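Local coordinates for sensor protein (Pseudomonas syringae pv. tomato, PDB 2R8R) that probably acts, as the whole KdpD protein, as a two-component sensor histidine kinase that phosphorylates a histidine from ATP, this chain being its N-terminal region, at residues A[12-16]-A[190-194]; A[71-75]-A[95-101]; A[87-93]-A[118-124]; A[126-132]-A[203-207]. Residues are numbered along the deposited sequence.

Contact 1 (A[12-16]-A[190-194]). With SO4 (sulfate ion), chain C.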
# COMPACT_ATOMS: atom_id res chain seq x y z
N GLY A 12 6.35 4.75 2.26
CA GLY A 12 7.40 4.93 1.27
C GLY A 12 7.21 6.23 0.50
O GLY A 12 6.11 6.78 0.50
N ALA A 13 8.28 6.69 -0.17
CA ALA A 13 8.27 7.92 -1.00
C ALA A 13 7.60 7.74 -2.38
O ALA A 13 7.09 8.69 -2.96
CB ALA A 13 9.71 8.41 -1.20
N ALA A 14 7.61 6.50 -2.89
CA ALA A 14 7.22 6.23 -4.26
C ALA A 14 7.09 4.74 -4.46
O ALA A 14 7.58 3.95 -3.64
CB ALA A 14 8.30 6.81 -5.30
N PRO A 15 6.44 4.35 -5.57
CA PRO A 15 6.47 3.00 -6.08
C PRO A 15 7.92 2.53 -6.33
O PRO A 15 8.74 3.29 -6.87
CB PRO A 15 5.70 3.13 -7.41
CG PRO A 15 4.81 4.26 -7.24
CD PRO A 15 5.60 5.22 -6.41
N GLY A 16 8.22 1.31 -5.91
CA GLY A 16 9.49 0.69 -6.17
C GLY A 16 10.49 0.75 -5.04
O GLY A 16 11.59 0.27 -5.20
N ALA A 190 6.92 12.12 -16.00
CA ALA A 190 6.76 13.40 -15.29
C ALA A 190 7.00 13.23 -13.78
O ALA A 190 7.44 14.14 -13.10
CB ALA A 190 5.36 14.04 -15.58
N PHE A 191 6.76 12.04 -13.28
CA PHE A 191 6.85 11.77 -11.85
C PHE A 191 8.24 11.38 -11.38
O PHE A 191 8.78 11.91 -10.41
CB PHE A 191 5.89 10.63 -11.55
CG PHE A 191 5.69 10.39 -10.08
CD1 PHE A 191 4.71 11.10 -9.39
CD2 PHE A 191 6.47 9.46 -9.40
CE1 PHE A 191 4.54 10.90 -8.03
CE2 PHE A 191 6.28 9.23 -8.05
CZ PHE A 191 5.31 9.96 -7.36
N PHE A 192 8.79 10.38 -12.05
CA PHE A 192 10.06 9.77 -11.69
C PHE A 192 11.18 10.55 -12.30
O PHE A 192 11.70 10.19 -13.37
CB PHE A 192 10.13 8.31 -12.15
CG PHE A 192 9.30 7.40 -11.36
CD1 PHE A 192 9.83 6.74 -10.28
CD2 PHE A 192 7.97 7.21 -11.67
CE1 PHE A 192 9.04 5.88 -9.51
CE2 PHE A 192 7.18 6.35 -10.89
CZ PHE A 192 7.74 5.70 -9.80
N THR A 193 11.53 11.63 -11.61
CA THR A 193 12.75 12.34 -11.84
C THR A 193 13.52 12.40 -10.52
O THR A 193 12.98 12.13 -9.45
CB THR A 193 12.49 13.77 -12.40
OG1 THR A 193 11.84 14.56 -11.40
CG2 THR A 193 11.62 13.71 -13.68
N GLN A 194 14.79 12.72 -10.62
CA GLN A 194 15.69 12.86 -9.47
C GLN A 194 15.15 13.93 -8.53
O GLN A 194 15.07 13.73 -7.33
CB GLN A 194 17.08 13.26 -10.02
CG GLN A 194 18.17 13.52 -8.99
CD GLN A 194 18.51 12.31 -8.14
OE1 GLN A 194 18.50 11.17 -8.62
NE2 GLN A 194 18.84 12.54 -6.87
S SO4 C . 6.92 -1.00 -3.54
O1 SO4 C . 6.14 -0.37 -4.57
O2 SO4 C . 8.06 -1.73 -4.02
O3 SO4 C . 7.24 0.15 -2.70
O4 SO4 C . 6.11 -2.07 -2.94

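Contact 2 (A[71-75]-A[95-101])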
# COMPACT_ATOMS: atom_id res chain seq x y z
N THR A 71 -11.71 -5.69 -15.60
CA THR A 71 -11.85 -6.60 -14.47
C THR A 71 -11.19 -5.96 -13.27
O THR A 71 -9.98 -5.80 -13.24
CB THR A 71 -11.19 -7.96 -14.76
OG1 THR A 71 -11.85 -8.58 -15.87
CG2 THR A 71 -11.28 -8.89 -13.54
N LEU A 72 -12.03 -5.56 -12.30
CA LEU A 72 -11.61 -4.96 -11.04
C LEU A 72 -11.53 -6.06 -9.97
O LEU A 72 -12.32 -6.97 -9.99
CB LEU A 72 -12.62 -3.88 -10.62
CG LEU A 72 -12.81 -2.68 -11.56
CD1 LEU A 72 -13.64 -1.55 -10.94
CD2 LEU A 72 -11.45 -2.15 -12.00
N GLU A 73 -10.53 -5.98 -9.08
CA GLU A 73 -10.31 -6.94 -7.98
C GLU A 73 -10.36 -6.17 -6.66
O GLU A 73 -9.78 -5.09 -6.55
CB GLU A 73 -8.94 -7.61 -8.08
CG GLU A 73 -8.64 -8.34 -9.39
CD GLU A 73 -7.16 -8.63 -9.53
OE1 GLU A 73 -6.33 -7.75 -9.20
OE2 GLU A 73 -6.80 -9.76 -9.95
N GLU A 74 -11.08 -6.70 -5.68
CA GLU A 74 -11.06 -6.16 -4.34
C GLU A 74 -10.83 -7.29 -3.36
O GLU A 74 -11.17 -8.44 -3.61
CB GLU A 74 -12.42 -5.55 -3.94
CG GLU A 74 -12.67 -4.10 -4.23
CD GLU A 74 -11.48 -3.22 -4.11
OE1 GLU A 74 -10.71 -3.40 -3.14
OE2 GLU A 74 -11.33 -2.33 -4.97
N MSE A 75 -10.27 -6.89 -2.22
CA MSE A 75 -10.23 -7.69 -1.04
C MSE A 75 -11.66 -8.17 -0.68
O MSE A 75 -12.65 -7.40 -0.74
CB MSE A 75 -9.67 -6.85 0.07
CG MSE A 75 -9.53 -7.53 1.34
SE MSE A 75 -8.99 -6.28 2.72
CE MSE A 75 -10.45 -5.09 2.68
N HIS A 95 -6.24 3.29 -1.52
CA HIS A 95 -7.11 2.76 -2.56
C HIS A 95 -8.59 3.14 -2.43
O HIS A 95 -9.22 3.03 -1.36
CB HIS A 95 -6.95 1.25 -2.57
CG HIS A 95 -7.71 0.54 -3.64
ND1 HIS A 95 -7.25 0.42 -4.94
CD2 HIS A 95 -8.83 -0.21 -3.58
CE1 HIS A 95 -8.08 -0.34 -5.64
NE2 HIS A 95 -9.05 -0.72 -4.83
N THR A 96 -9.14 3.56 -3.55
CA THR A 96 -10.58 3.79 -3.70
C THR A 96 -11.16 2.51 -4.28
O THR A 96 -10.72 2.06 -5.33
CB THR A 96 -10.84 5.01 -4.62
OG1 THR A 96 -10.40 6.20 -3.95
CG2 THR A 96 -12.33 5.18 -4.97
N ASN A 97 -12.11 1.90 -3.56
CA ASN A 97 -12.63 0.59 -3.91
C ASN A 97 -13.47 0.58 -5.19
O ASN A 97 -14.01 1.58 -5.60
CB ASN A 97 -13.49 0.01 -2.76
CG ASN A 97 -12.69 -0.29 -1.51
OD1 ASN A 97 -11.48 -0.46 -1.55
ND2 ASN A 97 -13.38 -0.37 -0.38
N ALA A 98 -13.57 -0.61 -5.78
CA ALA A 98 -14.32 -0.90 -6.98
C ALA A 98 -15.76 -0.57 -6.74
O ALA A 98 -16.26 -0.81 -5.63
CB ALA A 98 -14.16 -2.43 -7.33
N PRO A 99 -16.46 -0.03 -7.77
CA PRO A 99 -17.88 0.29 -7.60
C PRO A 99 -18.71 -0.89 -7.07
O PRO A 99 -18.46 -2.03 -7.44
CB PRO A 99 -18.33 0.68 -9.04
CG PRO A 99 -17.07 1.17 -9.70
CD PRO A 99 -16.00 0.26 -9.15
N GLY A 100 -19.68 -0.60 -6.21
CA GLY A 100 -20.51 -1.64 -5.60
C GLY A 100 -19.95 -2.18 -4.29
O GLY A 100 -20.53 -3.09 -3.69
N SER A 101 -18.82 -1.63 -3.84
CA SER A 101 -18.20 -2.06 -2.60
C SER A 101 -18.96 -1.41 -1.47
O SER A 101 -19.46 -0.30 -1.61
CB SER A 101 -16.74 -1.63 -2.57
OG SER A 101 -15.99 -2.33 -3.54

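Contact 3 (A[87-93]-A[118-124])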
# COMPACT_ATOMS: atom_id res chain seq x y z
N LEU A 87 -3.92 -11.63 11.61
CA LEU A 87 -3.24 -10.56 10.86
C LEU A 87 -3.67 -10.61 9.41
O LEU A 87 -3.60 -11.66 8.78
CB LEU A 87 -1.73 -10.75 10.90
CG LEU A 87 -0.81 -9.76 10.14
CD1 LEU A 87 -1.06 -8.29 10.57
CD2 LEU A 87 0.65 -10.14 10.33
N VAL A 88 -4.14 -9.48 8.88
CA VAL A 88 -4.45 -9.36 7.44
C VAL A 88 -3.48 -8.39 6.76
O VAL A 88 -3.20 -7.30 7.26
CB VAL A 88 -5.93 -8.99 7.14
CG1 VAL A 88 -6.20 -8.92 5.64
CG2 VAL A 88 -6.85 -10.03 7.75
N LEU A 89 -2.93 -8.84 5.63
CA LEU A 89 -2.06 -8.02 4.80
C LEU A 89 -2.86 -7.34 3.70
O LEU A 89 -3.59 -8.00 2.92
CB LEU A 89 -0.94 -8.86 4.17
CG LEU A 89 -0.24 -9.79 5.15
CD1 LEU A 89 0.90 -10.47 4.40
CD2 LEU A 89 0.23 -9.03 6.38
N VAL A 90 -2.74 -6.01 3.67
CA VAL A 90 -3.55 -5.14 2.79
C VAL A 90 -2.67 -4.05 2.14
O VAL A 90 -2.34 -3.05 2.78
CB VAL A 90 -4.70 -4.46 3.57
CG1 VAL A 90 -5.56 -3.53 2.62
CG2 VAL A 90 -5.58 -5.52 4.29
N ASP A 91 -2.25 -4.29 0.88
CA ASP A 91 -1.55 -3.28 0.09
C ASP A 91 -2.44 -2.08 -0.19
O ASP A 91 -3.65 -2.21 -0.29
CB ASP A 91 -1.01 -3.88 -1.22
CG ASP A 91 0.48 -4.16 -1.16
OD1 ASP A 91 1.24 -3.28 -0.67
OD2 ASP A 91 0.90 -5.25 -1.60
N GLU A 92 -1.83 -0.90 -0.25
CA GLU A 92 -2.47 0.29 -0.78
C GLU A 92 -3.60 0.90 0.05
O GLU A 92 -4.78 0.83 -0.32
CB GLU A 92 -2.85 0.07 -2.25
CG GLU A 92 -1.56 -0.10 -3.06
CD GLU A 92 -1.72 -0.39 -4.55
OE1 GLU A 92 -2.86 -0.26 -5.10
OE2 GLU A 92 -0.67 -0.75 -5.16
N LEU A 93 -3.19 1.54 1.14
CA LEU A 93 -4.06 2.09 2.18
C LEU A 93 -5.01 3.20 1.65
O LEU A 93 -6.14 3.35 2.16
CB LEU A 93 -3.16 2.65 3.30
CG LEU A 93 -3.73 3.37 4.53
CD1 LEU A 93 -4.77 2.53 5.33
CD2 LEU A 93 -2.57 3.80 5.41
N ILE A 118 -8.85 -7.73 14.34
CA ILE A 118 -7.89 -8.26 13.40
C ILE A 118 -6.76 -7.22 13.22
O ILE A 118 -7.02 -6.04 12.96
CB ILE A 118 -8.59 -8.63 12.04
CG1 ILE A 118 -9.72 -9.66 12.29
CG2 ILE A 118 -7.56 -9.15 10.94
CD1 ILE A 118 -10.74 -9.76 11.15
N ASP A 119 -5.53 -7.67 13.38
CA ASP A 119 -4.37 -6.83 13.07
C ASP A 119 -4.24 -6.65 11.57
O ASP A 119 -4.59 -7.55 10.79
CB ASP A 119 -3.07 -7.46 13.63
CG ASP A 119 -3.05 -7.55 15.15
OD1 ASP A 119 -3.56 -6.63 15.84
OD2 ASP A 119 -2.51 -8.54 15.66
N VAL A 120 -3.75 -5.48 11.16
CA VAL A 120 -3.53 -5.18 9.77
C VAL A 120 -2.15 -4.60 9.50
O VAL A 120 -1.68 -3.69 10.20
CB VAL A 120 -4.63 -4.23 9.19
CG1 VAL A 120 -4.29 -3.92 7.73
CG2 VAL A 120 -6.06 -4.86 9.30
N TYR A 121 -1.49 -5.14 8.47
CA TYR A 121 -0.28 -4.52 7.87
C TYR A 121 -0.71 -3.91 6.55
O TYR A 121 -1.51 -4.50 5.82
CB TYR A 121 0.83 -5.55 7.58
CG TYR A 121 1.61 -6.12 8.77
CD1 TYR A 121 1.28 -5.82 10.08
CD2 TYR A 121 2.68 -7.00 8.55
CE1 TYR A 121 1.99 -6.37 11.15
CE2 TYR A 121 3.40 -7.54 9.62
CZ TYR A 121 3.05 -7.21 10.92
OH TYR A 121 3.79 -7.73 11.96
N THR A 122 -0.22 -2.71 6.25
CA THR A 122 -0.59 -2.00 5.02
C THR A 122 0.59 -1.21 4.48
O THR A 122 1.56 -0.98 5.17
CB THR A 122 -1.87 -1.08 5.23
OG1 THR A 122 -2.41 -0.71 3.96
CG2 THR A 122 -1.57 0.19 6.05
N THR A 123 0.49 -0.82 3.22
CA THR A 123 1.50 0.01 2.57
C THR A 123 0.85 1.28 2.03
O THR A 123 -0.32 1.27 1.65
CB THR A 123 2.14 -0.75 1.42
OG1 THR A 123 1.13 -0.99 0.45
CG2 THR A 123 2.71 -2.10 1.92
N VAL A 124 1.60 2.37 2.01
CA VAL A 124 1.15 3.57 1.38
C VAL A 124 2.35 4.41 0.94
O VAL A 124 3.36 4.46 1.65
CB VAL A 124 0.24 4.38 2.32
CG1 VAL A 124 1.08 5.10 3.45
CG2 VAL A 124 -0.65 5.36 1.52

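Contact 4 (A[126-132]-A[203-207])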
# COMPACT_ATOMS: atom_id res chain seq x y z
N VAL A 126 3.75 8.30 0.21
CA VAL A 126 3.51 9.55 0.93
C VAL A 126 2.61 10.54 0.19
O VAL A 126 1.94 11.34 0.83
CB VAL A 126 4.83 10.23 1.31
CG1 VAL A 126 5.52 10.83 0.10
CG2 VAL A 126 4.57 11.25 2.36
N GLN A 127 2.59 10.46 -1.15
CA GLN A 127 1.82 11.38 -2.02
C GLN A 127 0.31 11.40 -1.77
O GLN A 127 -0.38 12.38 -2.11
CB GLN A 127 2.04 11.02 -3.50
CG GLN A 127 1.58 9.62 -3.84
CD GLN A 127 1.94 9.18 -5.24
OE1 GLN A 127 1.19 9.49 -6.16
NE2 GLN A 127 3.08 8.43 -5.41
N HIS A 128 -0.20 10.30 -1.21
CA HIS A 128 -1.63 10.12 -0.98
C HIS A 128 -2.16 10.87 0.20
O HIS A 128 -3.36 11.10 0.29
CB HIS A 128 -1.96 8.63 -0.87
CG HIS A 128 -1.62 7.86 -2.10
ND1 HIS A 128 -2.38 7.93 -3.26
CD2 HIS A 128 -0.57 7.06 -2.38
CE1 HIS A 128 -1.82 7.16 -4.18
NE2 HIS A 128 -0.73 6.62 -3.67
N LEU A 129 -1.31 11.29 1.11
CA LEU A 129 -1.77 12.06 2.25
C LEU A 129 -2.46 13.37 1.83
O LEU A 129 -1.87 14.15 1.07
CB LEU A 129 -0.61 12.36 3.19
CG LEU A 129 -0.11 11.11 3.93
CD1 LEU A 129 1.11 11.46 4.76
CD2 LEU A 129 -1.24 10.51 4.80
N GLU A 130 -3.67 13.60 2.35
CA GLU A 130 -4.46 14.81 2.03
C GLU A 130 -3.70 16.13 2.15
O GLU A 130 -3.69 16.93 1.22
CB GLU A 130 -5.71 14.87 2.91
CG GLU A 130 -6.98 14.41 2.23
CD GLU A 130 -8.15 14.27 3.20
OE1 GLU A 130 -8.14 14.84 4.31
OE2 GLU A 130 -9.10 13.55 2.83
N SER A 131 -3.06 16.33 3.31
CA SER A 131 -2.26 17.54 3.59
C SER A 131 -1.18 17.85 2.55
O SER A 131 -0.77 19.00 2.43
CB SER A 131 -1.58 17.38 4.94
OG SER A 131 -0.71 16.26 4.92
N LEU A 132 -0.73 16.83 1.82
CA LEU A 132 0.37 16.91 0.85
C LEU A 132 -0.09 16.93 -0.63
O LEU A 132 0.76 16.97 -1.52
CB LEU A 132 1.33 15.71 1.08
CG LEU A 132 2.08 15.63 2.42
CD1 LEU A 132 3.02 14.41 2.53
CD2 LEU A 132 2.88 16.95 2.67
N MSE A 203 9.54 14.28 2.06
CA MSE A 203 8.18 14.24 2.58
C MSE A 203 7.91 13.00 3.42
O MSE A 203 7.34 13.08 4.50
CB MSE A 203 7.14 14.31 1.44
CG MSE A 203 6.95 15.72 0.90
SE MSE A 203 5.64 15.86 -0.52
CE MSE A 203 6.75 16.48 -1.97
N ALA A 204 8.30 11.84 2.91
CA ALA A 204 8.13 10.58 3.63
C ALA A 204 8.87 10.66 4.98
O ALA A 204 8.35 10.26 6.01
CB ALA A 204 8.63 9.38 2.77
N MSE A 205 10.10 11.17 4.95
CA MSE A 205 10.88 11.28 6.18
C MSE A 205 10.28 12.26 7.16
O MSE A 205 10.20 11.98 8.35
CB MSE A 205 12.33 11.65 5.89
CG MSE A 205 13.14 10.44 5.51
SE MSE A 205 14.93 10.94 5.07
CE MSE A 205 15.76 9.18 4.65
N GLN A 206 9.86 13.43 6.67
CA GLN A 206 9.21 14.42 7.51
C GLN A 206 7.90 13.85 8.07
O GLN A 206 7.60 14.03 9.24
CB GLN A 206 8.93 15.67 6.70
CG GLN A 206 10.16 16.54 6.40
CD GLN A 206 9.83 17.67 5.41
OE1 GLN A 206 8.80 17.64 4.71
NE2 GLN A 206 10.72 18.68 5.34
N THR A 207 7.13 13.16 7.23
CA THR A 207 5.94 12.43 7.70
C THR A 207 6.27 11.42 8.82
O THR A 207 5.60 11.43 9.84
CB THR A 207 5.22 11.69 6.56
OG1 THR A 207 4.82 12.64 5.55
CG2 THR A 207 3.93 10.92 7.10

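Contact 1 (A[12-16]-A[190-194])
Gly-12 ends the strand 7-12, and from it the chain turns into the loop that precedes helix 19-32. Ala-13 follows, still clear of the 190-194 segment; with Gly-18, Lys-19 and Thr-20 it fits the pattern of a Walker A P-loop, consistent with the family's place among the P-loop NTPases. The contact proper begins at Ala-14, whose CB comes in at the edge of the Phe-191 ring, 4.2 Å from Phe-191 CE2, and lies 4.4 Å from Phe-192 CE1. Pro-15 buries more: its CD sits 4.0 Å from Phe-192 CZ and 4.4 Å from Phe-191 CE2, while Pro-15 O approaches the edge of the second ring, 3.7 Å from Phe-192 CE1. Phe-191 reaches the loop from the last turn of helix 185-191; Phe-192, the first residue past it, is the centre of an inverse gamma turn, and Thr-193 then caps the start of helix 194-209. Gly-16, with a positive phi of 98°, faces a different partner, its N giving a hydrogen bond of 3.0 Å to O1 of a sulfate. Gly-18, Lys-19 and Thr-20 also bind this ion, which probably came from the crystallisation liquor and may mark where a nucleotide phosphate would sit. The chemistry is therefore split: apolar packing on the two rings holds Ala-14 and Pro-15, while the backbone amide just beyond them is turned to the anion.

Contact 2 (A[71-75]-A[95-101])
Glu-74 reaches across from the end of strand 70-74 and lays its carboxylate over the backbone of the 95-101 loop, where OE2 comes within 3.4 Å of Asn-97 CA. That one oxygen takes two hydrogen bonds: His-95 NE2 donates to Glu-74 OE2 at 2.8 Å, in the plane of the imidazole, and Ala-98 N donates to Glu-74 OE2 at 2.9 Å. A side chain and a main-chain amide three residues apart are thus gathered on a single acceptor, so the loop curves round the carboxylate. The other oxygen, OE1, is turned to a salt bridge with Arg-106 at the start of helix 106-115. Strand 70-74 is one half of a two-stranded antiparallel hairpin with strand 63-67, separate from the parallel sheet of the P-loop fold, and the 95-101 loop connects strand 87-90 of that sheet to helix 106-115; the contact therefore ties the hairpin to the core. Two residues earlier, Leu-72 points the same way as Glu-74 and makes the apolar part, its CD1 lying 3.8 Å from Ala-98 CB and 3.5 Å from Pro-99 CD. Tyr-67 of the partner strand touches both Leu-72 and Pro-99. Beyond Ala-98 the chain reverses in a type II turn with Gly-100 at its third position; its Ser-101 N to Ala-98 O bond is weak (3.2 Å), and Ser-101 OG adds a shorter one to Ala-98 O at 2.6 Å.

Contact 3 (A[87-93]-A[118-124])
Two short side-chain bonds of 2.6 Å stand out, Thr-122 OG1 to Val-90 O and Thr-123 OG1 to Asp-91 OD1. Thr-123 OG1 also accepts from Glu-92 N at 3.0 Å, and Leu-93 N donates to Thr-123 O at 2.9 Å, so the two segments stay joined where regular pairing gives out. Farther back the ladder is ordinary: Val-88 N to Asp-119 O at 2.8 Å, Tyr-121 N to Val-88 O at 3.0 Å, and Val-90 N to Tyr-121 O at 2.9 Å. These are neighbouring parallel strands of the central sheet, joined through helix 106-115 as a beta-alpha-beta unit, their axes 4.6 Å apart and 22° from parallel. Asp-91, just past the end of strand 87-90, also bonds Thr-20 of the putative P-loop, a position consistent with a Walker B aspartate. On the face carrying Leu-87, Leu-89 and Tyr-121, which helix 19-32 covers, Leu-87 CD1 makes a CH-pi contact 3.8 Å from the centroid of the Tyr-121 ring. On the other, toward helix 106-115, Val-90 CG2 packs 4.0 Å from Val-120 CG1, and Val-88 CG2 meets Ile-118 CG2 at 3.4 Å.

Contact 4 (A[126-132]-A[203-207])
This is a buried, essentially apolar contact between the turn that follows strand 119-125 and the last long helix, 194-209. Val-126 does most of the touching: its CG1 lies 4.1 Å from Met-203 CB, its CB 4.2 Å from Ala-204 CB, and its CG2 3.5 Å from Thr-207 OG1. That reach spans one turn of the helix, residues 203, 204 and 207 lining the same side. The 126-128 piece is a short 3-10 turn leading out of a central strand of the P-loop NTPase-type sheet, so the helix packs against the end of the sheet where Val-126 is also bonded through its backbone to Gly-12. Leu-129 and Leu-132 extend the patch, with Leu-129 CD1 3.7 Å from Thr-207 CG2 and Leu-132 CD1 4.3 Å from Met-203 CB. Thr-207 can sit among these carbons because its OG1 donates to Met-203 O, 2.8 Å away, within its own helix. The selenomethionine end of Met-203 runs on to helix 133-140, meeting Gln-135, Val-136 and Ile-139.

Overall arrangement
Along the chain, contacts 2 and 3 alternate their segments, as do contacts 1 and 4, and both 2 and 3 fall between the two halves of contact 1. Contact 3 is the most central, about 7 Å from the centre of the chain; the others lie 14 to 15 Å out. Strand 7-12 brings 1, 3 and 4 together: Gly-12 N is 3.1 Å from Val-124 O, and Gly-12 O is 2.8 Å from Val-126 N. Helices 185-191 and 194-209 carry the C-terminal sides of contacts 1 and 4, whose centres are 13 Å apart. Contact 2, 25 Å from contact 1 between centres, meets contact 3 through Met-75. The C-terminal helices thus pack against the probable P-loop and the end of strand 119-125, with the hairpin set apart from them.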